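Local coordinates for DUF1285 domain-containing protein (Shewanella baltica, PDB 2RA9), which is of unknown function but belongs to the DUF1285 family, has a fold of repeated structural motifs, and may take part in signal transduction, at residues I29-D34 / Q73-P78; S91-S96 / V106-M111. One frame throughout, in Å; residues are numbered along the deposited sequence.

Contact 1: residues I29-D34 / Q73-P78; sequences INALGD and QVEDAP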
ATOM      1  N   ILE A  29       0.348  11.333  -3.134  1.00 10.24           N
ATOM      2  CA  ILE A  29      -0.247  10.499  -2.106  1.00 10.05           C
ATOM      3  C   ILE A  29       0.319  10.949  -0.772  1.00 11.51           C
ATOM      4  O   ILE A  29       1.529  10.955  -0.569  1.00 13.26           O
ATOM      5  CB  ILE A  29       0.027   9.004  -2.318  1.00  9.29           C
ATOM      6  CG1 ILE A  29      -0.354   8.591  -3.731  1.00 10.31           C
ATOM      7  CG2 ILE A  29      -0.752   8.165  -1.303  1.00 10.93           C
ATOM      8  CD1 ILE A  29      -0.074   7.145  -4.067  1.00 11.20           C
ATOM      9  N   ASN A  30      -0.547  11.392   0.127  1.00 12.65           N
ATOM     10  CA  ASN A  30      -0.075  11.864   1.446  1.00 13.51           C
ATOM     11  C   ASN A  30       0.133  10.707   2.403  1.00 12.80           C
ATOM     12  O   ASN A  30      -0.077   9.532   2.051  1.00 13.70           O
ATOM     13  CB  ASN A  30      -0.983  12.959   2.028  1.00 14.05           C
ATOM     14  CG  ASN A  30      -2.329  12.470   2.502  1.00 13.85           C
ATOM     15  OD1 ASN A  30      -2.574  11.272   2.695  1.00 14.19           O
ATOM     16  ND2 ASN A  30      -3.223  13.439   2.726  1.00 17.94           N
ATOM     17  N   ALA A  31       0.617  11.033   3.605  1.00 14.78           N
ATOM     18  CA  ALA A  31       1.050  10.020   4.558  1.00 16.41           C
ATOM     19  C   ALA A  31      -0.105   9.128   5.000  1.00 15.67           C
ATOM     20  O   ALA A  31       0.117   7.965   5.397  1.00 17.46           O
ATOM     21  CB  ALA A  31       1.731  10.691   5.751  1.00 17.09           C
ATOM     22  N   LEU A  32      -1.330   9.648   4.922  1.00 16.06           N
ATOM     23  CA  LEU A  32      -2.515   8.876   5.274  0.50 16.84           C
ATOM     24  C   LEU A  32      -3.070   8.065   4.099  1.00 16.59           C
ATOM     25  O   LEU A  32      -4.009   7.295   4.254  1.00 18.79           O
ATOM     26  CB  LEU A  32      -3.582   9.785   5.903  0.50 19.20           C
ATOM     27  CG  LEU A  32      -3.536   9.739   7.440  0.50 20.94           C
ATOM     28  CD1 LEU A  32      -4.158  10.972   8.078  0.50 22.90           C
ATOM     29  CD2 LEU A  32      -4.233   8.459   7.898  0.50 15.88           C
ATOM     30  N   GLY A  33      -2.469   8.220   2.924  1.00 15.36           N
ATOM     31  CA  GLY A  33      -2.851   7.425   1.755  1.00 14.67           C
ATOM     32  C   GLY A  33      -3.866   8.071   0.857  1.00 13.43           C
ATOM     33  O   GLY A  33      -4.362   7.437  -0.063  1.00 14.15           O
ATOM     34  N   ASP A  34      -4.154   9.343   1.086  1.00 12.81           N
ATOM     35  CA  ASP A  34      -5.127  10.051   0.280  1.00 14.03           C
ATOM     36  C   ASP A  34      -4.436  10.637  -0.936  1.00 12.08           C
ATOM     37  O   ASP A  34      -3.323  11.175  -0.832  1.00 12.69           O
ATOM     38  CB  ASP A  34      -5.840  11.120   1.090  1.00 16.32           C
ATOM     39  CG  ASP A  34      -6.688  10.535   2.198  1.00 20.98           C
ATOM     40  OD1 ASP A  34      -7.211   9.429   2.006  1.00 21.42           O
ATOM     41  OD2 ASP A  34      -6.814  11.192   3.264  1.00 26.99           O
ATOM     42  N   GLN A  73       4.201  11.407  -6.598  1.00 10.18           N
ATOM     43  CA  GLN A  73       4.949  11.710  -5.354  1.00 11.52           C
ATOM     44  C   GLN A  73       4.238  11.022  -4.189  1.00 10.79           C
ATOM     45  O   GLN A  73       3.014  11.096  -4.084  1.00 13.04           O
ATOM     46  CB  GLN A  73       5.022  13.224  -5.109  1.00 13.25           C
ATOM     47  CG  GLN A  73       5.983  13.608  -3.991  1.00 16.27           C
ATOM     48  CD  GLN A  73       7.475  13.311  -4.364  1.00 26.39           C
ATOM     49  OE1 GLN A  73       7.809  12.982  -5.525  1.00 31.48           O
ATOM     50  NE2 GLN A  73       8.364  13.446  -3.381  1.00 33.61           N
ATOM     51  N   VAL A  74       5.001  10.355  -3.334  1.00 10.42           N
ATOM     52  CA  VAL A  74       4.459   9.555  -2.242  1.00 10.38           C
ATOM     53  C   VAL A  74       5.156  10.012  -0.951  1.00 10.25           C
ATOM     54  O   VAL A  74       6.377   9.972  -0.844  1.00 11.85           O
ATOM     55  CB  VAL A  74       4.690   8.034  -2.521  1.00 10.06           C
ATOM     56  CG1 VAL A  74       4.236   7.200  -1.338  1.00 13.18           C
ATOM     57  CG2 VAL A  74       3.976   7.593  -3.772  1.00 11.39           C
ATOM     58  N   GLU A  75       4.386  10.491   0.015  1.00 10.95           N
ATOM     59  CA  GLU A  75       4.945  11.020   1.247  1.00 12.04           C
ATOM     60  C   GLU A  75       5.565   9.942   2.117  1.00 12.97           C
ATOM     61  O   GLU A  75       6.635  10.157   2.691  1.00 14.77           O
ATOM     62  CB  GLU A  75       3.865  11.765   2.057  1.00 12.82           C
ATOM     63  CG  GLU A  75       4.404  12.362   3.385  1.00 19.52           C
ATOM     64  CD  GLU A  75       3.403  13.204   4.170  1.00 27.27           C
ATOM     65  OE1 GLU A  75       2.246  13.462   3.731  1.00 22.58           O
ATOM     66  OE2 GLU A  75       3.804  13.627   5.280  1.00 37.23           O
ATOM     67  N   ASP A  76       4.883   8.802   2.227  1.00 12.12           N
ATOM     68  CA  ASP A  76       5.262   7.727   3.138  1.00 13.38           C
ATOM     69  C   ASP A  76       5.139   6.412   2.364  1.00 11.89           C
ATOM     70  O   ASP A  76       6.041   6.094   1.602  1.00 14.52           O
ATOM     71  CB  ASP A  76       4.398   7.786   4.404  1.00 11.81           C
ATOM     72  CG  ASP A  76       4.872   6.868   5.489  1.00 13.73           C
ATOM     73  OD1 ASP A  76       5.804   6.048   5.270  1.00 15.93           O
ATOM     74  OD2 ASP A  76       4.291   6.986   6.593  1.00 17.24           O
ATOM     75  N   ALA A  77       4.016   5.699   2.486  1.00 11.78           N
ATOM     76  CA  ALA A  77       3.738   4.517   1.684  1.00 10.22           C
ATOM     77  C   ALA A  77       2.587   4.821   0.709  1.00 10.67           C
ATOM     78  O   ALA A  77       1.715   5.671   0.971  1.00 11.53           O
ATOM     79  CB  ALA A  77       3.321   3.374   2.558  1.00 13.48           C
ATOM     80  N   PRO A  78       2.575   4.149  -0.426  1.00 10.30           N
ATOM     81  CA  PRO A  78       1.541   4.466  -1.424  1.00 11.11           C
ATOM     82  C   PRO A  78       0.128   4.038  -1.008  1.00 12.21           C
ATOM     83  O   PRO A  78      -0.858   4.557  -1.535  1.00 11.52           O
ATOM     84  CB  PRO A  78       1.996   3.649  -2.655  1.00 11.44           C
ATOM     85  CG  PRO A  78       2.863   2.581  -2.116  1.00 10.70           C
ATOM     86  CD  PRO A  78       3.567   3.207  -0.966  1.00 10.64           C
TER
HETATM   87  O   HOH W   1       2.241   8.315   1.273  1.00 12.93           O
HETATM   88  O   HOH W   2       1.431   5.989   3.918  1.00 15.57           O
HETATM   89  O   HOH W   3      -3.573   5.053  -1.203  1.00 12.83           O
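I29 is gripped by V74's strand through both main-chain polar atoms: its N gives a hydrogen to Q73 O at 2.8 Å, and its O takes one from E75 N at 3.0 Å, each bond nearly along the C=O axis. This parallel bridge sets the side chains of I29 and V74 side by side on the same sheet face, with I29 CD1 4.1 Å from V74 CG2. The branched isoleucine also reaches P78, CG2 lying 3.6 Å from P78 O and CD1 against the ring. Past the bridge, E75 continues the pairing with its side chain. Its CG is anti to the backbone N (chi1 -180°) and the rest is extended, which brings OE1 2.9 Å from A31 N; the bond is bent, and the N-H meets OE1 from above the carboxylate plane. A31 CB packs against the same carboxylate, 3.4 Å from E75 CD. Where the two backbones part, water takes over: one molecule accepts from D76 N and sits 2.7 Å from both N30 O and A77 O, another joins A31 O to A77 N, and a third donates to both G33 O and P78 O. Behind this, G33 N to N30 O closes the type I turn N30-G33, whose last position has the positive phi (94°) that suits glycine, and N30 OD1 accepts from D34 N just beyond. D76 is held by Y119 and K129, and K129 also binds A31 O. The arrangement is the fraying end of a parallel strand pair in a mixed sheet, followed by a beta turn into strand 35-37.

Contact 2: residues S91-S96 / V106-M111; sequences SLLNVS and VDIKQM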
ATOM      1  N   SER A  91      -2.253 -19.210   7.125  1.00 17.95           N
ATOM      2  CA  SER A  91      -1.964 -18.823   5.762  1.00 18.02           C
ATOM      3  C   SER A  91      -1.382 -17.408   5.672  1.00 17.07           C
ATOM      4  O   SER A  91      -1.289 -16.668   6.661  1.00 17.87           O
ATOM      5  CB  SER A  91      -3.218 -18.952   4.886  1.00 18.77           C
ATOM      6  OG  SER A  91      -4.095 -17.858   5.056  1.00 21.26           O
ATOM      7  N   LEU A  92      -0.942 -17.056   4.474  1.00 18.26           N
ATOM      8  CA  LEU A  92      -0.618 -15.694   4.126  1.00 17.11           C
ATOM      9  C   LEU A  92      -1.859 -14.833   4.250  1.00 17.83           C
ATOM     10  O   LEU A  92      -2.978 -15.333   4.401  1.00 18.63           O
ATOM     11  CB  LEU A  92      -0.046 -15.631   2.706  1.00 16.47           C
ATOM     12  CG  LEU A  92       1.268 -16.356   2.451  1.00 18.38           C
ATOM     13  CD1 LEU A  92       1.634 -16.304   0.983  1.00 21.91           C
ATOM     14  CD2 LEU A  92       2.401 -15.828   3.292  1.00 20.91           C
ATOM     15  N   LEU A  93      -1.666 -13.515   4.206  1.00 16.93           N
ATOM     16  CA  LEU A  93      -2.758 -12.601   4.473  1.00 16.02           C
ATOM     17  C   LEU A  93      -3.340 -12.047   3.183  1.00 15.36           C
ATOM     18  O   LEU A  93      -2.621 -11.856   2.193  1.00 17.75           O
ATOM     19  CB  LEU A  93      -2.285 -11.418   5.292  1.00 16.39           C
ATOM     20  CG  LEU A  93      -1.803 -11.592   6.712  1.00 15.80           C
ATOM     21  CD1 LEU A  93      -1.328 -10.198   7.226  1.00 18.38           C
ATOM     22  CD2 LEU A  93      -2.901 -12.107   7.536  1.00 19.08           C
ATOM     23  N   ASN A  94      -4.633 -11.783   3.240  1.00 16.08           N
ATOM     24  CA  ASN A  94      -5.293 -10.856   2.330  1.00 14.85           C
ATOM     25  C   ASN A  94      -5.383  -9.540   3.076  1.00 15.89           C
ATOM     26  O   ASN A  94      -5.761  -9.528   4.257  1.00 16.16           O
ATOM     27  CB  ASN A  94      -6.708 -11.317   1.989  1.00 17.90           C
ATOM     28  CG  ASN A  94      -6.723 -12.607   1.190  1.00 19.41           C
ATOM     29  OD1 ASN A  94      -5.919 -12.804   0.286  1.00 23.20           O
ATOM     30  ND2 ASN A  94      -7.642 -13.509   1.546  1.00 24.14           N
ATOM     31  N   VAL A  95      -5.031  -8.425   2.419  1.00 14.80           N
ATOM     32  CA  VAL A  95      -5.195  -7.091   3.026  1.00 12.67           C
ATOM     33  C   VAL A  95      -5.991  -6.204   2.132  1.00 13.63           C
ATOM     34  O   VAL A  95      -5.982  -6.381   0.899  1.00 15.19           O
ATOM     35  CB  VAL A  95      -3.863  -6.413   3.412  1.00 14.35           C
ATOM     36  CG1 VAL A  95      -2.970  -7.406   4.220  1.00 16.45           C
ATOM     37  CG2 VAL A  95      -3.088  -5.882   2.148  1.00 17.05           C
ATOM     38  N   SER A  96      -6.662  -5.242   2.742  1.00 13.55           N
ATOM     39  CA  SER A  96      -7.350  -4.220   1.983  1.00 14.37           C
ATOM     40  C   SER A  96      -6.953  -2.845   2.489  1.00 13.10           C
ATOM     41  O   SER A  96      -6.455  -2.691   3.610  1.00 13.76           O
ATOM     42  CB  SER A  96      -8.857  -4.440   2.003  1.00 18.12           C
ATOM     43  OG  SER A  96      -9.378  -4.225   3.277  1.00 23.27           O
ATOM     44  N   VAL A 106       0.065 -11.934   1.152  1.00 15.69           N
ATOM     45  CA  VAL A 106       0.907 -10.982   1.854  1.00 15.90           C
ATOM     46  C   VAL A 106       1.581 -11.651   3.039  1.00 16.69           C
ATOM     47  O   VAL A 106       0.922 -12.316   3.823  1.00 16.56           O
ATOM     48  CB  VAL A 106       0.097  -9.741   2.289  1.00 15.07           C
ATOM     49  CG1 VAL A 106       0.985  -8.739   3.061  1.00 16.68           C
ATOM     50  CG2 VAL A 106      -0.496  -9.069   1.081  1.00 15.64           C
ATOM     51  N   ASP A 107       2.893 -11.488   3.125  1.00 17.74           N
ATOM     52  CA  ASP A 107       3.743 -12.296   4.001  1.00 18.06           C
ATOM     53  C   ASP A 107       4.234 -11.484   5.220  1.00 16.99           C
ATOM     54  O   ASP A 107       5.078 -10.615   5.102  1.00 17.53           O
ATOM     55  CB  ASP A 107       4.914 -12.840   3.206  1.00 18.20           C
ATOM     56  CG  ASP A 107       5.728 -13.871   3.946  1.00 23.97           C
ATOM     57  OD1 ASP A 107       5.454 -14.119   5.148  1.00 24.37           O
ATOM     58  OD2 ASP A 107       6.672 -14.425   3.306  1.00 25.83           O
ATOM     59  N   ILE A 108       3.678 -11.798   6.382  1.00 16.37           N
ATOM     60  CA  ILE A 108       4.063 -11.186   7.648  1.00 16.01           C
ATOM     61  C   ILE A 108       5.579 -11.205   7.860  1.00 16.59           C
ATOM     62  O   ILE A 108       6.154 -10.266   8.381  1.00 16.79           O
ATOM     63  CB  ILE A 108       3.313 -11.908   8.840  1.00 16.57           C
ATOM     64  CG1 ILE A 108       1.827 -11.490   8.880  1.00 19.26           C
ATOM     65  CG2 ILE A 108       3.979 -11.611  10.170  1.00 20.64           C
ATOM     66  CD1 ILE A 108       0.907 -12.450   9.646  1.00 23.18           C
ATOM     67  N   LYS A 109       6.232 -12.298   7.467  1.00 17.59           N
ATOM     68  CA  LYS A 109       7.668 -12.474   7.641  1.00 19.49           C
ATOM     69  C   LYS A 109       8.495 -11.388   6.932  1.00 19.16           C
ATOM     70  O   LYS A 109       9.631 -11.089   7.319  1.00 17.83           O
ATOM     71  CB  LYS A 109       8.022 -13.850   7.077  1.00 22.93           C
ATOM     72  CG  LYS A 109       9.424 -14.318   7.217  1.00 30.10           C
ATOM     73  CD  LYS A 109       9.564 -15.745   6.645  1.00 29.47           C
ATOM     74  CE  LYS A 109       9.195 -15.833   5.155  1.00 34.02           C
ATOM     75  NZ  LYS A 109       9.877 -14.797   4.311  1.00 38.66           N
ATOM     76  N   GLN A 110       7.917 -10.821   5.878  1.00 17.97           N
ATOM     77  CA  GLN A 110       8.600  -9.821   5.063  1.00 16.27           C
ATOM     78  C   GLN A 110       8.287  -8.387   5.481  1.00 16.40           C
ATOM     79  O   GLN A 110       8.659  -7.422   4.816  1.00 15.68           O
ATOM     80  CB  GLN A 110       8.222 -10.024   3.604  1.00 17.40           C
ATOM     81  CG  GLN A 110       8.741 -11.359   3.017  1.00 21.76           C
ATOM     82  CD  GLN A 110       8.240 -11.569   1.603  1.00 27.22           C
ATOM     83  OE1 GLN A 110       8.330 -10.667   0.768  1.00 35.98           O
ATOM     84  NE2 GLN A 110       7.679 -12.745   1.336  1.00 32.27           N
HETATM   85  N   MSE A 111       7.646  -8.224   6.628  1.00 15.75           N
HETATM   86  CA  MSE A 111       7.308  -6.904   7.117  1.00 14.87           C
HETATM   87  C   MSE A 111       8.547  -6.063   7.337  1.00 14.30           C
HETATM   88  O   MSE A 111       9.630  -6.581   7.669  1.00 16.31           O
HETATM   89  CB  MSE A 111       6.520  -7.028   8.404  1.00 15.34           C
HETATM   90  CG  MSE A 111       7.360  -7.400   9.627  1.00 17.05           C
HETATM   91 SE   MSE A 111       6.255  -7.397  11.228  0.75 18.23          SE
HETATM   92  CE  MSE A 111       7.729  -7.748  12.405  1.00 18.01           C
TER
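The backbones of L93 and V106 form an antiparallel hydrogen-bonded pair, with L93 N to V106 O and V106 N to L93 O both 2.9 Å and nearly straight, each donor lying in the plane of the carbonyl it meets. This pair marks the end of strand 102-106, and the side chains of both residues emerge on the same face of the sheet. V106, with CG1 anti to the backbone N (chi1 179°), has its CB against L93 O at 3.4 Å and sends CG2 alongside V95 CG2. A compact beta-branched residue suits this buried position, where L120 and L122 also touch it. In L93, CG is anti to the carbonyl carbon (chi1 -66°), and CD1 comes to 3.8 Å from I108 CG1, the two side chains crossing obliquely. Both residues also rest on R86 of strand 79-86. L92, by contrast, is exposed; its CD2 lies 3.8 Å from D107 CA and also brushes the CB and carboxylate of D107, an apolar cover on the start of the turn. D107 itself organises the chain beyond the strand. Its CG is anti to the backbone N (chi1 -170°), placing OD1 3.0 Å from K109 N, which approaches from above the carboxylate plane. OD2 is met by Q110 NE2 at 2.8 Å and by a long, weak salt bridge from K109 NZ, two partners that would probably stabilise the charged form. The short 3-10 segment 108-109 follows, with Q110 N bonded to D107 O. The whole is an edge hairpin pair of a mixed sheet, ended by an Asx turn that leads the chain out of strand 102-106.

How the contacts relate
Contact 1 closes first: the chain leaves strand 27-29, passes through strands 35-37 and 40-41, helix 44-51 and the hairpin 54-64, and returns along 69-74 beside its starting strand, with 38 residues lying between the two segments. Contact 2 opens only afterwards and joins neighbouring strands 93-97 and 102-106, with nine residues between its segments. The two are in series, neither nested nor crossed, and lie on opposite sides of the chain's centre, about 20 Å between centres. Each belongs to its own six-stranded mixed sheet, and both sheets share the strand order 3-2-1-6-5-4, consistent with a fold built from repeated motifs; strand 79-86 follows contact 1 directly into the second sheet.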